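Local coordinates for cyanuric acid amidohydrolase (Azorhizobium caulinodans, PDB 4NQ3) that hydrolyses cyanuric acid, opening its s-triazine ring to give carboxybiuret, which decarboxylates spontaneously to biuret, and works as a homotetramer, at the interface of chains A and B. Sequence-based numbering; all coordinates share one arbitrary frame. Chains: chain A/B, Cyanuric acid amidohydrolase.

The interface of chains A and B. Residues chain A 15, 53-54, 57-58, 61; chain B 15, 53-54, 57-58, 61.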
loop_
_atom_site.group_PDB
_atom_site.type_symbol
_atom_site.label_atom_id
_atom_site.label_comp_id
_atom_site.label_asym_id
_atom_site.label_seq_id
_atom_site.Cartn_x
_atom_site.Cartn_y
_atom_site.Cartn_z
ATOM N N ASP A 15 -13.547 -12.538 -12.519
ATOM C CA ASP A 15 -13.845 -13.518 -13.541
ATOM C C ASP A 15 -15.191 -14.176 -13.355
ATOM O O ASP A 15 -15.460 -15.187 -13.996
ATOM C CB ASP A 15 -12.780 -14.608 -13.573
ATOM C CG ASP A 15 -12.674 -15.374 -12.260
ATOM O OD1 ASP A 15 -12.998 -14.820 -11.192
ATOM O OD2 ASP A 15 -12.296 -16.560 -12.304
ATOM N N GLY A 53 -8.264 -6.627 -16.894
ATOM C CA GLY A 53 -8.004 -7.506 -18.015
ATOM C C GLY A 53 -8.591 -8.883 -17.800
ATOM O O GLY A 53 -9.127 -9.495 -18.739
ATOM N N PHE A 54 -8.536 -9.342 -16.554
ATOM C CA PHE A 54 -9.126 -10.616 -16.160
ATOM C C PHE A 54 -10.643 -10.635 -16.427
ATOM O O PHE A 54 -11.163 -11.591 -16.996
ATOM C CB PHE A 54 -8.819 -10.879 -14.676
ATOM C CG PHE A 54 -9.044 -12.289 -14.237
ATOM C CD1 PHE A 54 -9.265 -13.300 -15.158
ATOM C CD2 PHE A 54 -9.014 -12.618 -12.902
ATOM C CE1 PHE A 54 -9.464 -14.616 -14.747
ATOM C CE2 PHE A 54 -9.209 -13.933 -12.499
ATOM C CZ PHE A 54 -9.442 -14.923 -13.422
ATOM N N GLN A 57 -11.238 -10.638 -20.347
ATOM C CA GLN A 57 -11.021 -11.960 -20.917
ATOM C C GLN A 57 -12.197 -12.848 -20.621
ATOM O O GLN A 57 -12.681 -13.559 -21.485
ATOM C CB GLN A 57 -9.745 -12.576 -20.359
ATOM C CG GLN A 57 -9.223 -13.741 -21.145
ATOM C CD GLN A 57 -7.891 -14.230 -20.617
ATOM O OE1 GLN A 57 -7.778 -14.671 -19.452
ATOM N NE2 GLN A 57 -6.874 -14.187 -21.480
ATOM N N SER A 58 -12.672 -12.789 -19.389
ATOM C CA SER A 58 -13.767 -13.643 -18.974
ATOM C C SER A 58 -15.033 -13.299 -19.712
ATOM O O SER A 58 -15.785 -14.193 -20.130
ATOM C CB SER A 58 -13.982 -13.521 -17.483
ATOM O OG SER A 58 -12.821 -13.998 -16.837
HETATM N N MSE A 61 -14.663 -14.379 -23.486
HETATM C CA MSE A 61 -14.952 -15.809 -23.583
HETATM C C MSE A 61 -16.432 -16.135 -23.569
HETATM O O MSE A 61 -16.910 -16.869 -24.431
HETATM C CB MSE A 61 -14.292 -16.581 -22.457
HETATM C CG MSE A 61 -12.817 -16.805 -22.655
HETATM SE SE MSE A 61 -12.095 -17.543 -21.018
HETATM C CE MSE A 61 -12.723 -19.371 -21.343
ATOM N N ASP B 15 -1.199 -12.470 -18.453
ATOM C CA ASP B 15 -1.892 -13.170 -19.512
ATOM C C ASP B 15 -1.045 -13.360 -20.749
ATOM O O ASP B 15 -1.580 -13.712 -21.795
ATOM C CB ASP B 15 -3.162 -12.429 -19.911
ATOM C CG ASP B 15 -2.891 -11.022 -20.432
ATOM O OD1 ASP B 15 -1.876 -10.406 -20.051
ATOM O OD2 ASP B 15 -3.685 -10.543 -21.263
ATOM N N GLY B 53 -5.005 -15.876 -10.977
ATOM C CA GLY B 53 -6.131 -16.465 -11.673
ATOM C C GLY B 53 -6.139 -16.099 -13.140
ATOM O O GLY B 53 -6.459 -16.938 -13.999
ATOM N N PHE B 54 -5.738 -14.866 -13.426
ATOM C CA PHE B 54 -5.612 -14.378 -14.796
ATOM C C PHE B 54 -4.604 -15.223 -15.598
ATOM O O PHE B 54 -4.889 -15.633 -16.720
ATOM C CB PHE B 54 -5.200 -12.897 -14.770
ATOM C CG PHE B 54 -5.383 -12.180 -16.068
ATOM C CD1 PHE B 54 -6.097 -12.753 -17.109
ATOM C CD2 PHE B 54 -4.864 -10.919 -16.249
ATOM C CE1 PHE B 54 -6.276 -12.079 -18.314
ATOM C CE2 PHE B 54 -5.050 -10.250 -17.452
ATOM C CZ PHE B 54 -5.747 -10.836 -18.481
ATOM N N GLN B 57 -6.140 -18.835 -16.155
ATOM C CA GLN B 57 -7.135 -18.831 -17.218
ATOM C C GLN B 57 -6.456 -18.787 -18.559
ATOM O O GLN B 57 -6.818 -19.510 -19.471
ATOM C CB GLN B 57 -8.073 -17.642 -17.066
ATOM C CG GLN B 57 -9.344 -17.747 -17.852
ATOM C CD GLN B 57 -10.286 -16.598 -17.565
ATOM O OE1 GLN B 57 -9.962 -15.416 -17.810
ATOM N NE2 GLN B 57 -11.478 -16.938 -17.067
ATOM N N SER B 58 -5.447 -17.940 -18.670
ATOM C CA SER B 58 -4.756 -17.771 -19.931
ATOM C C SER B 58 -4.028 -19.028 -20.325
ATOM O O SER B 58 -4.036 -19.421 -21.502
ATOM C CB SER B 58 -3.787 -16.614 -19.839
ATOM O OG SER B 58 -4.536 -15.438 -19.619
HETATM N N MSE B 61 -6.664 -21.791 -21.310
HETATM C CA MSE B 61 -7.079 -21.555 -22.692
HETATM C C MSE B 61 -6.082 -22.049 -23.721
HETATM O O MSE B 61 -6.457 -22.761 -24.650
HETATM C CB MSE B 61 -7.325 -20.081 -22.948
HETATM C CG MSE B 61 -8.636 -19.578 -22.406
HETATM SE SE MSE B 61 -8.656 -17.650 -22.568
HETATM C CE MSE B 61 -9.093 -17.627 -24.480
#
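A:Phe54 and A:Gln57 turn CG anti to the backbone N (chi1 -164° for A:Gln57), while A:Ser58 OG and A:Met61 CG lie beside it, anti to the carbonyl carbon; the B copies do the same. These torsions send four side chains of helix 51-67 towards the same helix of the other subunit, across a two-fold axis that gives every contact a twin. The A:Gln57 chain runs extended across the interface, and its amide NE2 donates to the hydroxyl OG of B:Ser58 at 3.2 Å. The bond bends moderately, 151° at the hydrogen, but the acceptor sits in the amide plane. B:Ser58 OG is itself held by its own helix, donating to B:Phe54 O at 2.9 Å from above the carbonyl plane; this second-shell bond presents the oxygen to the incoming amide and probably leaves its 3.3 Å approach to A:Gln57 OE1 as a weak alternative. Near the axis the two glutamines meet tip to tip, with A:Gln57 OE1 and B:Gln57 OE1 placed 2.8 Å apart. Two amide oxygens can only accept, so this pair is a clash as modelled, and at 2.70 Å resolution it supports no claim of strain. A:Phe54 and B:Phe54 slide past each other in opposite directions, and the ring of A:Phe54 carries B:Phe54 N over the centre of one face, 3.6 Å above the plane. Its opposite face takes A:Asp15 CB from its own chain, near the rim, so the ring is sandwiched. B:Gln57 CD lies at the ring edge, in plane, 3.5 Å from A:Phe54 CE1, with amide and ring turned 73° apart. One end of the patch is closed by the selenomethionines, bent at the third torsion, whose A:Met61 SE and B:Met61 SE touch tip to tip at 3.8 Å. Polar and apolar contacts thus pair the two helices and join two subunits of the homotetramer; the centre of this patch lies about 16 Å from the active-site residue A:Lys156.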